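Side-chain contacts in 2,3-dimethylmalate lyase (Aspergillus niger, PDB 3FA4), which is a lyase of the TIM-barrel clan that binds a magnesium ion and assembles from four copies of its chain: residues B[52-55]-B[60-63]; B[66-71]-B[105-110]; B[111-116]-B[186-191]; B[135-140]-B[157-162]; B[285-288]-B[292-295]. One frame throughout, in Å; residues are numbered along the deposited sequence.

Contact 1 of 5, residues B[52-55]-B[60-63]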
loop_
_atom_site.group_PDB
_atom_site.type_symbol
_atom_site.label_atom_id
_atom_site.label_comp_id
_atom_site.label_asym_id
_atom_site.label_seq_id
_atom_site.Cartn_x
_atom_site.Cartn_y
_atom_site.Cartn_z
ATOM N N SER B 52 -3.572 15.827 -1.993
ATOM C CA SER B 52 -2.181 15.429 -1.694
ATOM C C SER B 52 -1.757 14.018 -2.154
ATOM O O SER B 52 -0.681 13.791 -2.686
ATOM C CB SER B 52 -1.980 15.570 -0.204
ATOM O OG SER B 52 -0.628 15.491 0.139
ATOM N N VAL B 53 -2.592 13.039 -1.949
ATOM C CA VAL B 53 -2.193 11.666 -2.294
ATOM C C VAL B 53 -2.269 11.439 -3.796
ATOM O O VAL B 53 -1.428 10.784 -4.331
ATOM C CB VAL B 53 -2.982 10.626 -1.426
ATOM C CG1 VAL B 53 -2.762 9.213 -1.864
ATOM C CG2 VAL B 53 -2.572 10.764 0.035
ATOM N N HIS B 54 -3.246 12.016 -4.483
ATOM C CA HIS B 54 -3.441 11.696 -5.867
ATOM C C HIS B 54 -3.319 12.951 -6.772
ATOM O O HIS B 54 -3.390 12.834 -8.001
ATOM C CB HIS B 54 -4.812 11.037 -6.077
ATOM C CG HIS B 54 -4.988 9.747 -5.348
ATOM N ND1 HIS B 54 -4.352 8.583 -5.723
ATOM C CD2 HIS B 54 -5.757 9.425 -4.283
ATOM C CE1 HIS B 54 -4.702 7.603 -4.900
ATOM N NE2 HIS B 54 -5.566 8.084 -4.028
ATOM N N GLY B 55 -3.195 14.144 -6.168
ATOM C CA GLY B 55 -3.209 15.385 -6.955
ATOM C C GLY B 55 -4.473 15.475 -7.806
ATOM O O GLY B 55 -4.407 15.831 -8.982
ATOM N N GLY B 60 -14.176 11.277 -5.331
ATOM C CA GLY B 60 -14.318 9.908 -4.814
ATOM C C GLY B 60 -13.288 8.960 -5.422
ATOM O O GLY B 60 -13.635 7.807 -5.788
ATOM N N ILE B 61 -12.025 9.429 -5.492
ATOM C CA ILE B 61 -10.882 8.675 -6.072
ATOM C C ILE B 61 -9.941 8.011 -5.044
ATOM O O ILE B 61 -9.093 7.210 -5.414
ATOM C CB ILE B 61 -10.112 9.466 -7.182
ATOM C CG1 ILE B 61 -9.851 10.891 -6.707
ATOM C CG2 ILE B 61 -10.945 9.613 -8.399
ATOM C CD1 ILE B 61 -8.484 11.056 -6.096
ATOM N N CYS B 62 -10.127 8.318 -3.757
ATOM C CA CYS B 62 -9.463 7.618 -2.699
ATOM C C CYS B 62 -10.239 6.330 -2.366
ATOM O O CYS B 62 -11.486 6.354 -2.185
ATOM C CB CYS B 62 -9.348 8.495 -1.460
ATOM S SG CYS B 62 -8.670 10.185 -1.745
ATOM N N THR B 63 -9.492 5.219 -2.314
ATOM C CA THR B 63 -9.990 3.927 -1.789
ATOM C C THR B 63 -9.956 3.864 -0.230
ATOM O O THR B 63 -9.482 4.775 0.439
ATOM C CB THR B 63 -9.204 2.790 -2.339
ATOM O OG1 THR B 63 -7.872 2.916 -1.836
ATOM C CG2 THR B 63 -9.152 2.801 -3.943
#
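His54 and Ile61 lie alongside each other with their tips pointing opposite ways, the terminal methyl of the isoleucine against the flank of the imidazole. On the isoleucine, CD1 makes the contact: it lies 3.7 Å from His54 CD2 and equally near His54 CB, so it rests against the bend where CB joins the ring, and approaches obliquely. The methyl arrives there because Ile61 CG1 is wedged between its own backbone N and carbonyl carbon (chi1 46°), a conformation that turns the longer branch toward the helix.

Cys62 meets the same ring differently. Its sulfur sits at the edge, near the ring plane, with SG 3.9 Å from His54 CD2; the line from SG to the ring centroid runs 84° off the normal. This is a sulfur-aromatic contact through the rim. Val53 CG1 covers part of one face, 3.7 Å above the plane. The imidazole is anchored at its polar end, where NE2 is hydrogen-bonded to Asp66.

The contact joins the last turn of helix 46-54 to the loop that leads into helix 64-75, whose N-cap is Thr63. Ile61 and Cys62 both rest on Ala50 of helix 46-54, and Ile61 also packs on Met96 of the third subunit.

Contact 2 of 5, residues B[66-71]-B[105-110]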
loop_
_atom_site.group_PDB
_atom_site.type_symbol
_atom_site.label_atom_id
_atom_site.label_comp_id
_atom_site.label_asym_id
_atom_site.label_seq_id
_atom_site.Cartn_x
_atom_site.Cartn_y
_atom_site.Cartn_z
ATOM N N ASP B 66 -6.050 4.094 0.651
ATOM C CA ASP B 66 -5.529 5.472 0.760
ATOM C C ASP B 66 -5.866 6.192 2.056
ATOM O O ASP B 66 -5.006 6.809 2.685
ATOM C CB ASP B 66 -6.040 6.336 -0.360
ATOM C CG ASP B 66 -5.842 5.715 -1.732
ATOM O OD1 ASP B 66 -4.902 4.919 -1.986
ATOM O OD2 ASP B 66 -6.691 6.000 -2.565
ATOM N N MET B 67 -7.156 6.157 2.376
ATOM C CA MET B 67 -7.791 6.975 3.325
ATOM C C MET B 67 -7.412 6.532 4.711
ATOM O O MET B 67 -7.074 7.345 5.534
ATOM C CB MET B 67 -9.302 6.854 3.048
ATOM C CG MET B 67 -9.740 7.813 1.931
ATOM S SD MET B 67 -9.893 9.570 2.484
ATOM C CE MET B 67 -9.439 10.351 0.980
ATOM N N ARG B 68 -7.473 5.222 4.962
ATOM C CA ARG B 68 -6.932 4.622 6.179
ATOM C C ARG B 68 -5.422 4.803 6.365
ATOM O O ARG B 68 -4.981 4.973 7.492
ATOM C CB ARG B 68 -7.243 3.129 6.193
ATOM C CG ARG B 68 -6.767 2.429 7.470
ATOM C CD ARG B 68 -5.454 1.698 7.263
ATOM N NE ARG B 68 -5.036 1.116 8.540
ATOM C CZ ARG B 68 -5.119 -0.172 8.873
ATOM N NH1 ARG B 68 -5.580 -1.076 8.035
ATOM N NH2 ARG B 68 -4.702 -0.559 10.039
ATOM N N ALA B 69 -4.617 4.731 5.286
ATOM C CA ALA B 69 -3.161 4.895 5.456
ATOM C C ALA B 69 -2.867 6.327 5.937
ATOM O O ALA B 69 -2.033 6.543 6.858
ATOM C CB ALA B 69 -2.417 4.530 4.248
ATOM N N ASN B 70 -3.656 7.274 5.424
ATOM C CA ASN B 70 -3.460 8.710 5.728
ATOM C C ASN B 70 -3.969 9.008 7.118
ATOM O O ASN B 70 -3.245 9.641 7.857
ATOM C CB ASN B 70 -4.014 9.649 4.631
ATOM C CG ASN B 70 -3.301 11.022 4.592
ATOM O OD1 ASN B 70 -2.106 11.103 4.575
ATOM N ND2 ASN B 70 -4.053 12.077 4.541
ATOM N N ALA B 71 -5.149 8.490 7.504
ATOM C CA ALA B 71 -5.670 8.683 8.900
ATOM C C ALA B 71 -4.827 8.033 9.973
ATOM O O ALA B 71 -4.631 8.645 11.030
ATOM C CB ALA B 71 -7.200 8.256 9.038
ATOM N N SER B 105 -10.365 1.955 13.581
ATOM C CA SER B 105 -10.186 1.732 15.004
ATOM C C SER B 105 -8.788 1.262 15.367
ATOM O O SER B 105 -8.143 1.911 16.176
ATOM C CB SER B 105 -11.210 0.724 15.500
ATOM O OG SER B 105 -12.476 1.216 15.119
ATOM N N ARG B 106 -8.341 0.125 14.794
ATOM C CA ARG B 106 -6.935 -0.364 14.926
ATOM C C ARG B 106 -5.863 0.678 14.655
ATOM O O ARG B 106 -4.849 0.662 15.288
ATOM C CB ARG B 106 -6.678 -1.594 14.026
ATOM C CG ARG B 106 -7.441 -2.799 14.478
ATOM C CD ARG B 106 -6.916 -4.119 13.847
ATOM N NE ARG B 106 -6.861 -4.078 12.385
ATOM C CZ ARG B 106 -7.844 -4.534 11.628
ATOM N NH1 ARG B 106 -8.938 -5.041 12.217
ATOM N NH2 ARG B 106 -7.738 -4.510 10.294
ATOM N N SER B 107 -6.073 1.552 13.666
ATOM C CA SER B 107 -5.217 2.706 13.348
ATOM C C SER B 107 -5.160 3.844 14.366
ATOM O O SER B 107 -4.279 4.653 14.327
ATOM C CB SER B 107 -5.692 3.329 12.077
ATOM O OG SER B 107 -5.501 2.457 10.984
ATOM N N GLY B 108 -6.123 3.929 15.239
ATOM C CA GLY B 108 -6.092 4.898 16.319
ATOM C C GLY B 108 -6.877 6.132 15.992
ATOM O O GLY B 108 -6.766 7.146 16.711
ATOM N N VAL B 109 -7.727 6.037 14.959
ATOM C CA VAL B 109 -8.635 7.154 14.593
ATOM C C VAL B 109 -9.640 7.389 15.710
ATOM O O VAL B 109 -10.140 6.415 16.192
ATOM C CB VAL B 109 -9.316 6.908 13.274
ATOM C CG1 VAL B 109 -10.162 8.125 12.911
ATOM C CG2 VAL B 109 -8.233 6.694 12.221
ATOM N N ALA B 110 -9.863 8.640 16.165
ATOM C CA ALA B 110 -10.869 8.917 17.200
ATOM C C ALA B 110 -12.373 8.982 16.755
ATOM O O ALA B 110 -13.257 8.663 17.538
ATOM C CB ALA B 110 -10.485 10.142 18.026
#
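Ser107 OG is a meeting point for several groups: it lies 2.8 Å from Arg68 NE, while Gln103 O and a carboxylate oxygen of Glu72, both in the same chain, are within hydrogen-bonding reach, and its single proton can serve one of these acceptors at a time. Arg68 passes the hydroxyl along its length. Its CG is 3.7 Å from Ser107 OG, and CD, CZ and NH2 also come close, so the oxygen sits beside the bent middle of the chain and oblique to the guanidinium plane. The bend is at the second torsion (chi2 -100°), which turns an otherwise extended side chain across toward helix 94-107.

The guanidinium has stronger partners in two carboxylates. Arg68 NE forms a salt bridge to Glu72 of its own chain, and NH2 forms one to Glu72 of the fourth subunit, which also binds Arg106. Arg68 and its counterpart in that subunit therefore share a cluster of arginines and glutamates, which would probably favour the charged forms of both residue types.

Beside the polar group the contact turns apolar. Ala71 CB points at Val109 and meets its CG2 at 3.7 Å. Val109 gets there through a Schellman motif: Gly108, with positive phi, ends helix 94-107 and Gly108 N bonds back to Ser105 O at 3.0 Å.

The two segments thus join helix 64-75 to the end of helix 94-107, just ahead of strand 111-114. Ala71 and Val109 both lie on Ala85 of strand 83-86, and Tyr104 packs against Arg68 and Val109.

Contact 3 of 5, residues B[111-116]-B[186-191]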
loop_
_atom_site.group_PDB
_atom_site.type_symbol
_atom_site.label_atom_id
_atom_site.label_comp_id
_atom_site.label_asym_id
_atom_site.label_seq_id
_atom_site.Cartn_x
_atom_site.Cartn_y
_atom_site.Cartn_z
ATOM N N ALA B 111 -12.654 9.446 15.556
ATOM C CA ALA B 111 -14.002 9.567 15.060
ATOM C C ALA B 111 -13.903 9.545 13.536
ATOM O O ALA B 111 -12.863 9.858 13.022
ATOM C CB ALA B 111 -14.606 10.895 15.518
ATOM N N PHE B 112 -14.956 9.170 12.820
ATOM C CA PHE B 112 -14.950 9.301 11.336
ATOM C C PHE B 112 -16.338 9.665 10.917
ATOM O O PHE B 112 -17.285 9.241 11.552
ATOM C CB PHE B 112 -14.536 7.984 10.622
ATOM C CG PHE B 112 -15.344 6.773 11.006
ATOM C CD1 PHE B 112 -16.478 6.419 10.297
ATOM C CD2 PHE B 112 -14.951 5.961 12.045
ATOM C CE1 PHE B 112 -17.203 5.264 10.621
ATOM C CE2 PHE B 112 -15.680 4.829 12.402
ATOM C CZ PHE B 112 -16.805 4.475 11.681
ATOM N N HIS B 113 -16.511 10.482 9.897
ATOM C CA HIS B 113 -17.904 10.611 9.432
ATOM C C HIS B 113 -18.292 9.732 8.235
ATOM O O HIS B 113 -17.487 9.517 7.387
ATOM C CB HIS B 113 -18.378 12.072 9.216
ATOM C CG HIS B 113 -17.443 12.924 8.423
ATOM N ND1 HIS B 113 -17.373 12.880 7.031
ATOM C CD2 HIS B 113 -16.561 13.877 8.817
ATOM C CE1 HIS B 113 -16.466 13.752 6.610
ATOM N NE2 HIS B 113 -15.960 14.373 7.670
ATOM N N ILE B 114 -19.558 9.312 8.187
ATOM C CA ILE B 114 -20.158 8.517 7.069
ATOM C C ILE B 114 -21.447 9.195 6.552
ATOM O O ILE B 114 -22.290 9.587 7.348
ATOM C CB ILE B 114 -20.407 7.031 7.521
ATOM C CG1 ILE B 114 -19.201 6.193 7.130
ATOM C CG2 ILE B 114 -21.661 6.396 6.877
ATOM C CD1 ILE B 114 -19.290 4.930 7.649
ATOM N N GLU B 115 -21.545 9.384 5.241
ATOM C CA GLU B 115 -22.603 10.205 4.643
ATOM C C GLU B 115 -23.622 9.408 3.803
ATOM O O GLU B 115 -23.451 8.168 3.584
ATOM C CB GLU B 115 -22.003 11.378 3.830
ATOM C CG GLU B 115 -21.253 10.962 2.609
ATOM C CD GLU B 115 -20.177 11.969 2.120
ATOM O OE1 GLU B 115 -19.188 12.213 2.825
ATOM O OE2 GLU B 115 -20.243 12.422 0.934
ATOM N N ASP B 116 -24.691 10.099 3.348
ATOM C CA ASP B 116 -25.844 9.442 2.700
ATOM C C ASP B 116 -25.819 9.492 1.130
ATOM O O ASP B 116 -26.799 9.142 0.453
ATOM C CB ASP B 116 -27.160 9.970 3.296
ATOM C CG ASP B 116 -27.242 11.464 3.275
ATOM O OD1 ASP B 116 -26.220 12.108 2.932
ATOM O OD2 ASP B 116 -28.310 12.000 3.592
ATOM N N VAL B 186 -22.718 11.478 16.852
ATOM C CA VAL B 186 -22.690 12.901 16.531
ATOM C C VAL B 186 -23.442 13.078 15.233
ATOM O O VAL B 186 -23.371 12.179 14.314
ATOM C CB VAL B 186 -21.221 13.395 16.337
ATOM C CG1 VAL B 186 -21.157 14.859 16.008
ATOM C CG2 VAL B 186 -20.381 13.055 17.585
ATOM N N GLY B 187 -24.158 14.200 15.126
ATOM C CA GLY B 187 -24.743 14.600 13.828
ATOM C C GLY B 187 -24.069 15.724 13.076
ATOM O O GLY B 187 -23.631 16.690 13.659
ATOM N N PHE B 188 -24.099 15.664 11.744
ATOM C CA PHE B 188 -23.286 16.558 10.886
ATOM C C PHE B 188 -24.206 16.933 9.698
ATOM O O PHE B 188 -24.363 16.134 8.763
ATOM C CB PHE B 188 -22.037 15.714 10.449
ATOM C CG PHE B 188 -21.063 16.398 9.428
ATOM C CD1 PHE B 188 -19.807 15.858 9.204
ATOM C CD2 PHE B 188 -21.367 17.558 8.782
ATOM C CE1 PHE B 188 -18.915 16.444 8.350
ATOM C CE2 PHE B 188 -20.498 18.101 7.925
ATOM C CZ PHE B 188 -19.263 17.527 7.695
ATOM N N LEU B 189 -24.860 18.101 9.780
ATOM C CA LEU B 189 -25.657 18.687 8.697
ATOM C C LEU B 189 -24.767 19.569 7.816
ATOM O O LEU B 189 -24.369 20.697 8.181
ATOM C CB LEU B 189 -26.800 19.532 9.261
ATOM C CG LEU B 189 -28.186 19.621 8.584
ATOM C CD1 LEU B 189 -28.809 20.993 8.889
ATOM C CD2 LEU B 189 -28.187 19.372 7.106
ATOM N N GLU B 190 -24.432 19.022 6.667
ATOM C CA GLU B 190 -23.520 19.645 5.740
ATOM C C GLU B 190 -24.174 20.831 5.095
ATOM O O GLU B 190 -25.317 20.771 4.605
ATOM C CB GLU B 190 -23.023 18.624 4.696
ATOM C CG GLU B 190 -22.181 19.246 3.485
ATOM C CD GLU B 190 -20.797 19.836 3.902
ATOM O OE1 GLU B 190 -20.540 20.065 5.110
ATOM O OE2 GLU B 190 -19.973 20.118 3.021
ATOM N N GLY B 191 -23.448 21.925 5.116
ATOM C CA GLY B 191 -23.881 23.134 4.426
ATOM C C GLY B 191 -25.042 23.905 5.001
ATOM O O GLY B 191 -25.862 24.439 4.254
#
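His113 presents one face of its imidazole to the rim of Phe188, and the contact can be followed outward along the histidine. At CB the nearest partner is Phe188 CD1, 4.0 Å away. CG comes next, 3.8 Å from Phe188 CE1 and about as far from CD1. The approach is tightest at His113 CD2, where Phe188 CE1 stands 3.5 Å off, over the ring but offset toward its border. ND1 and CE1 of His113, on the other side of the ring, are 4.1 and 4.0 Å from Phe188 CE1. The tip, NE2, is 3.7 Å from the same Phe188 CE1 and is hydrogen-bonded to Tyr43 OH.

The planes are set 87° apart with centroids separated by 4.9 Å, which makes this a T-shaped stack in which phenylalanine supplies the edge. With chi1 at 175°, Phe188 extends its ring toward strand 111-114.

Strand 156-161 lies between strands 111-114 and 186-189 in the parallel sheet, so the two rings meet over it; Ile158 touches both and Arg160 also packs on Phe188.

The side chain of His113 is about 5 Å from the magnesium ion that Asp86 and Asp88 bind. Chemically, the slightly positive C-H rim of Phe188 faces the pi cloud of the imidazole, while the hydrogen bond to Tyr43 holds its NE2 end; together they would fix the tilt of the ring beside the metal site.

Contact 4 of 5, residues B[135-140]-B[157-162]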
loop_
_atom_site.group_PDB
_atom_site.type_symbol
_atom_site.label_atom_id
_atom_site.label_comp_id
_atom_site.label_asym_id
_atom_site.label_seq_id
_atom_site.Cartn_x
_atom_site.Cartn_y
_atom_site.Cartn_z
ATOM N N ASP B 135 -33.153 4.276 4.184
ATOM C CA ASP B 135 -32.960 2.864 4.608
ATOM C C ASP B 135 -31.550 2.376 4.404
ATOM O O ASP B 135 -30.884 1.912 5.338
ATOM C CB ASP B 135 -33.900 1.941 3.842
ATOM C CG ASP B 135 -35.225 1.686 4.583
ATOM O OD1 ASP B 135 -35.562 2.425 5.559
ATOM O OD2 ASP B 135 -35.933 0.724 4.203
ATOM N N THR B 136 -31.079 2.497 3.168
ATOM C CA THR B 136 -29.708 2.209 2.822
ATOM C C THR B 136 -28.680 3.012 3.592
ATOM O O THR B 136 -27.627 2.464 3.898
ATOM C CB THR B 136 -29.467 2.365 1.296
ATOM O OG1 THR B 136 -30.348 1.472 0.562
ATOM C CG2 THR B 136 -28.014 1.995 0.982
ATOM N N TYR B 137 -28.952 4.284 3.880
ATOM C CA TYR B 137 -28.093 5.129 4.731
ATOM C C TYR B 137 -27.961 4.623 6.173
ATOM O O TYR B 137 -26.879 4.602 6.751
ATOM C CB TYR B 137 -28.655 6.552 4.743
ATOM C CG TYR B 137 -27.995 7.540 5.710
ATOM C CD1 TYR B 137 -26.621 7.751 5.706
ATOM C CD2 TYR B 137 -28.763 8.309 6.555
ATOM C CE1 TYR B 137 -26.013 8.626 6.595
ATOM C CE2 TYR B 137 -28.178 9.229 7.431
ATOM C CZ TYR B 137 -26.810 9.374 7.457
ATOM O OH TYR B 137 -26.273 10.332 8.244
ATOM N N VAL B 138 -29.085 4.253 6.777
ATOM C CA VAL B 138 -29.127 3.762 8.171
ATOM C C VAL B 138 -28.452 2.419 8.201
ATOM O O VAL B 138 -27.877 2.033 9.196
ATOM C CB VAL B 138 -30.605 3.548 8.658
ATOM C CG1 VAL B 138 -30.659 2.900 10.037
ATOM C CG2 VAL B 138 -31.386 4.851 8.618
ATOM N N THR B 139 -28.510 1.711 7.082
ATOM C CA THR B 139 -27.761 0.470 6.937
ATOM C C THR B 139 -26.234 0.629 7.111
ATOM O O THR B 139 -25.586 -0.276 7.597
ATOM C CB THR B 139 -28.131 -0.149 5.613
ATOM O OG1 THR B 139 -29.285 -0.959 5.816
ATOM C CG2 THR B 139 -27.023 -0.937 5.001
ATOM N N ARG B 140 -25.679 1.774 6.714
ATOM C CA ARG B 140 -24.249 2.037 6.829
ATOM C C ARG B 140 -23.986 2.424 8.252
ATOM O O ARG B 140 -23.035 1.947 8.852
ATOM C CB ARG B 140 -23.839 3.159 5.912
ATOM C CG ARG B 140 -24.233 2.938 4.443
ATOM C CD ARG B 140 -23.884 4.192 3.644
ATOM N NE ARG B 140 -23.958 3.972 2.199
ATOM C CZ ARG B 140 -24.031 4.952 1.320
ATOM N NH1 ARG B 140 -23.991 6.233 1.757
ATOM N NH2 ARG B 140 -24.071 4.660 0.017
ATOM N N VAL B 157 -18.789 7.478 15.963
ATOM C CA VAL B 157 -19.473 7.482 14.678
ATOM C C VAL B 157 -20.201 8.804 14.445
ATOM O O VAL B 157 -21.130 9.166 15.167
ATOM C CB VAL B 157 -20.419 6.251 14.498
ATOM C CG1 VAL B 157 -20.961 6.231 13.119
ATOM C CG2 VAL B 157 -19.606 4.954 14.680
ATOM N N ILE B 158 -19.735 9.558 13.460
ATOM C CA ILE B 158 -20.421 10.781 13.090
ATOM C C ILE B 158 -21.313 10.501 11.897
ATOM O O ILE B 158 -20.811 9.931 10.957
ATOM C CB ILE B 158 -19.458 11.923 12.813
ATOM C CG1 ILE B 158 -18.414 12.032 13.971
ATOM C CG2 ILE B 158 -20.279 13.174 12.587
ATOM C CD1 ILE B 158 -17.449 13.215 13.954
ATOM N N ALA B 159 -22.615 10.852 11.977
ATOM C CA ALA B 159 -23.590 10.678 10.903
ATOM C C ALA B 159 -23.726 12.000 10.131
ATOM O O ALA B 159 -24.182 12.991 10.643
ATOM C CB ALA B 159 -24.960 10.196 11.468
ATOM N N ARG B 160 -23.258 12.019 8.897
ATOM C CA ARG B 160 -23.365 13.161 8.037
ATOM C C ARG B 160 -24.501 12.979 7.024
ATOM O O ARG B 160 -24.745 11.870 6.520
ATOM C CB ARG B 160 -22.028 13.326 7.313
ATOM C CG ARG B 160 -22.048 14.387 6.292
ATOM C CD ARG B 160 -20.721 14.540 5.721
ATOM N NE ARG B 160 -20.822 14.969 4.341
ATOM C CZ ARG B 160 -19.904 15.686 3.707
ATOM N NH1 ARG B 160 -18.790 16.034 4.314
ATOM N NH2 ARG B 160 -20.103 16.018 2.447
ATOM N N THR B 161 -25.176 14.081 6.737
ATOM C CA THR B 161 -26.165 14.127 5.709
ATOM C C THR B 161 -25.935 15.252 4.739
ATOM O O THR B 161 -25.686 16.422 5.112
ATOM C CB THR B 161 -27.610 14.071 6.203
ATOM O OG1 THR B 161 -28.483 14.006 5.078
ATOM C CG2 THR B 161 -28.003 15.254 7.202
ATOM N N ASP B 162 -25.917 14.836 3.461
ATOM C CA ASP B 162 -25.696 15.769 2.377
ATOM C C ASP B 162 -27.000 16.128 1.717
ATOM O O ASP B 162 -26.982 16.633 0.588
ATOM C CB ASP B 162 -24.696 15.204 1.373
ATOM C CG ASP B 162 -23.301 15.146 1.945
ATOM O OD1 ASP B 162 -22.563 16.148 1.909
ATOM O OD2 ASP B 162 -22.954 14.114 2.488
#
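Tyr137 extends from helix 135-140 to the backbone of strand 157-161, and its hydroxyl lands on a main-chain carbonyl there, in a weak hydrogen bond of 2.8 Å from Tyr137 OH to Arg160 O. The phenol meets the carbonyl obliquely: Tyr137 CZ is 3.4 Å from Arg160 O and CE1 only slightly farther. Ala159 CB touches the same hydroxyl, 3.5 Å from Tyr137 OH, so the end of the tyrosine rests on one methyl and one carbonyl. A chi1 of 173° swings the ring clear of the helix and lets it reach that far.

The side chain of Arg160 leads away from the tyrosine and folds toward Asp162, two residues on. It grips the carboxylate side-on, through NE and NH2. The bond from Arg160 NE to Asp162 OD2 is 3.0 Å long and nearly straight at 167°, close to the guanidinium plane and on the syn side of the oxygen. NH2 faces OD1 to complete the salt bridge, although its modelled length is doubtfully short. Lys129 adds a second positive partner to Asp162.

Helix 134-151 and strand 156-161 are consecutive in the chain and run nearly antiparallel here: the axes of helix 135-140 and strand 157-161 pass 10.4 Å apart at their closest, at 160°. The helix packs outside the parallel sheet, where Tyr137 also touches Asp116, while Ala159 and Thr161 are covered by helix 169-181.

Contact 5 of 5, residues B[285-288]-B[292-295]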
loop_
_atom_site.group_PDB
_atom_site.type_symbol
_atom_site.label_atom_id
_atom_site.label_comp_id
_atom_site.label_asym_id
_atom_site.label_seq_id
_atom_site.Cartn_x
_atom_site.Cartn_y
_atom_site.Cartn_z
ATOM N N LYS B 285 16.112 11.129 20.149
ATOM C CA LYS B 285 16.141 10.508 21.497
ATOM C C LYS B 285 15.615 9.078 21.521
ATOM O O LYS B 285 16.028 8.296 22.340
ATOM C CB LYS B 285 15.574 11.405 22.594
ATOM C CG LYS B 285 14.097 11.441 22.783
ATOM C CD LYS B 285 13.645 12.862 23.308
ATOM C CE LYS B 285 14.371 13.401 24.586
ATOM N NZ LYS B 285 14.423 14.956 24.660
ATOM N N VAL B 286 14.732 8.735 20.587
ATOM C CA VAL B 286 14.350 7.332 20.340
ATOM C C VAL B 286 15.567 6.499 19.889
ATOM O O VAL B 286 15.800 5.434 20.420
ATOM C CB VAL B 286 13.157 7.172 19.319
ATOM C CG1 VAL B 286 13.177 5.833 18.711
ATOM C CG2 VAL B 286 11.820 7.480 19.975
ATOM N N ASP B 287 16.346 6.996 18.955
ATOM C CA ASP B 287 17.591 6.340 18.586
ATOM C C ASP B 287 18.661 6.261 19.700
ATOM O O ASP B 287 19.244 5.169 19.936
ATOM C CB ASP B 287 18.173 6.914 17.285
ATOM C CG ASP B 287 19.414 6.184 16.863
ATOM O OD1 ASP B 287 20.479 6.523 17.359
ATOM O OD2 ASP B 287 19.342 5.242 16.063
ATOM N N ALA B 288 18.904 7.382 20.386
ATOM C CA ALA B 288 19.796 7.431 21.550
ATOM C C ALA B 288 19.391 6.477 22.650
ATOM O O ALA B 288 20.211 5.868 23.282
ATOM C CB ALA B 288 19.877 8.869 22.119
ATOM N N GLY B 292 23.407 2.909 21.141
ATOM C CA GLY B 292 23.948 3.743 20.082
ATOM C C GLY B 292 23.413 5.172 20.200
ATOM O O GLY B 292 23.016 5.649 21.317
ATOM N N ALA B 293 23.495 5.902 19.094
ATOM C CA ALA B 293 24.291 5.480 17.936
ATOM C C ALA B 293 24.319 6.585 16.891
ATOM O O ALA B 293 25.249 7.440 16.933
ATOM C CB ALA B 293 23.786 4.150 17.316
ATOM N N ALA B 294 23.318 6.579 15.984
ATOM C CA ALA B 294 23.484 7.194 14.627
ATOM C C ALA B 294 23.528 8.738 14.659
ATOM O O ALA B 294 23.851 9.395 13.634
ATOM C CB ALA B 294 22.417 6.671 13.595
ATOM N N PHE B 295 23.213 9.294 15.836
ATOM C CA PHE B 295 23.235 10.745 16.048
ATOM C C PHE B 295 24.110 11.118 17.260
ATOM O O PHE B 295 24.243 12.299 17.628
ATOM C CB PHE B 295 21.777 11.259 16.186
ATOM C CG PHE B 295 20.858 10.761 15.067
ATOM C CD1 PHE B 295 19.772 9.884 15.369
ATOM C CD2 PHE B 295 21.140 11.083 13.697
ATOM C CE1 PHE B 295 18.930 9.374 14.344
ATOM C CE2 PHE B 295 20.337 10.576 12.673
ATOM C CZ PHE B 295 19.217 9.710 13.000
#
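The C-terminal end of helix 280-289 is followed by a tight reversal, and the last modelled residues fold back onto the helix around Asp287. Asp287 OD1 accepts a hydrogen bond from Ala294 N at 3.2 Å. The donor comes on the syn side of the oxygen, 29° out of the carboxylate plane, and the N-H...O angle is 143°. Ala293 N lies near the same oxygen, at 3.5 Å from Asp287 OD1.

The first torsion of Asp287 (chi1 -177°) carries the carboxylate out toward the returning chain. Phe295 stands roughly perpendicular to the aspartate side chain: Asp287 CB is 3.9 Å from Phe295 CD1, at the edge of the ring. Over the centre of one face of that ring sits Ala294 CB, 4.3 Å above the plane. Gly292 has positive phi; the peptide before Ala293 is modelled cis, which in this exposed tail is doubtful.

Phe295 packs on Leu59 of the second subunit, and Asp287 on Pro94 of the fourth. A single backbone N-H thus ties the aspartate to the tail, while Ala288 O and Gly292 O, two acceptors, face each other at 3.4 Å. Between these two segments the fold-back is held by one bent N-H...O bond and the Asp287-Phe295 packing.

In the fold
Contacts 3 and 4 form one unit, with centres about 8 Å apart: Val186 O is 2.8 Å from Ala159 N in a probable backbone hydrogen bond, and Asp116 probably bonds to Thr161. Contacts 1 and 2 are joined through the His54–Asp66 pair, their centres about 15 Å apart. The magnesium ion, bound by Asp86 and Asp88, lies near contacts 1, 3 and 4: the side chains of His113, Arg160 and Cys62 are about 5, 6 and 8 Å from it, and that of Ala71 in contact 2 about 12 Å. Contact 5 stands apart, its centre about 44 Å from that of contact 3, yet like contact 2 it reaches the fourth subunit, and like contact 1 the second.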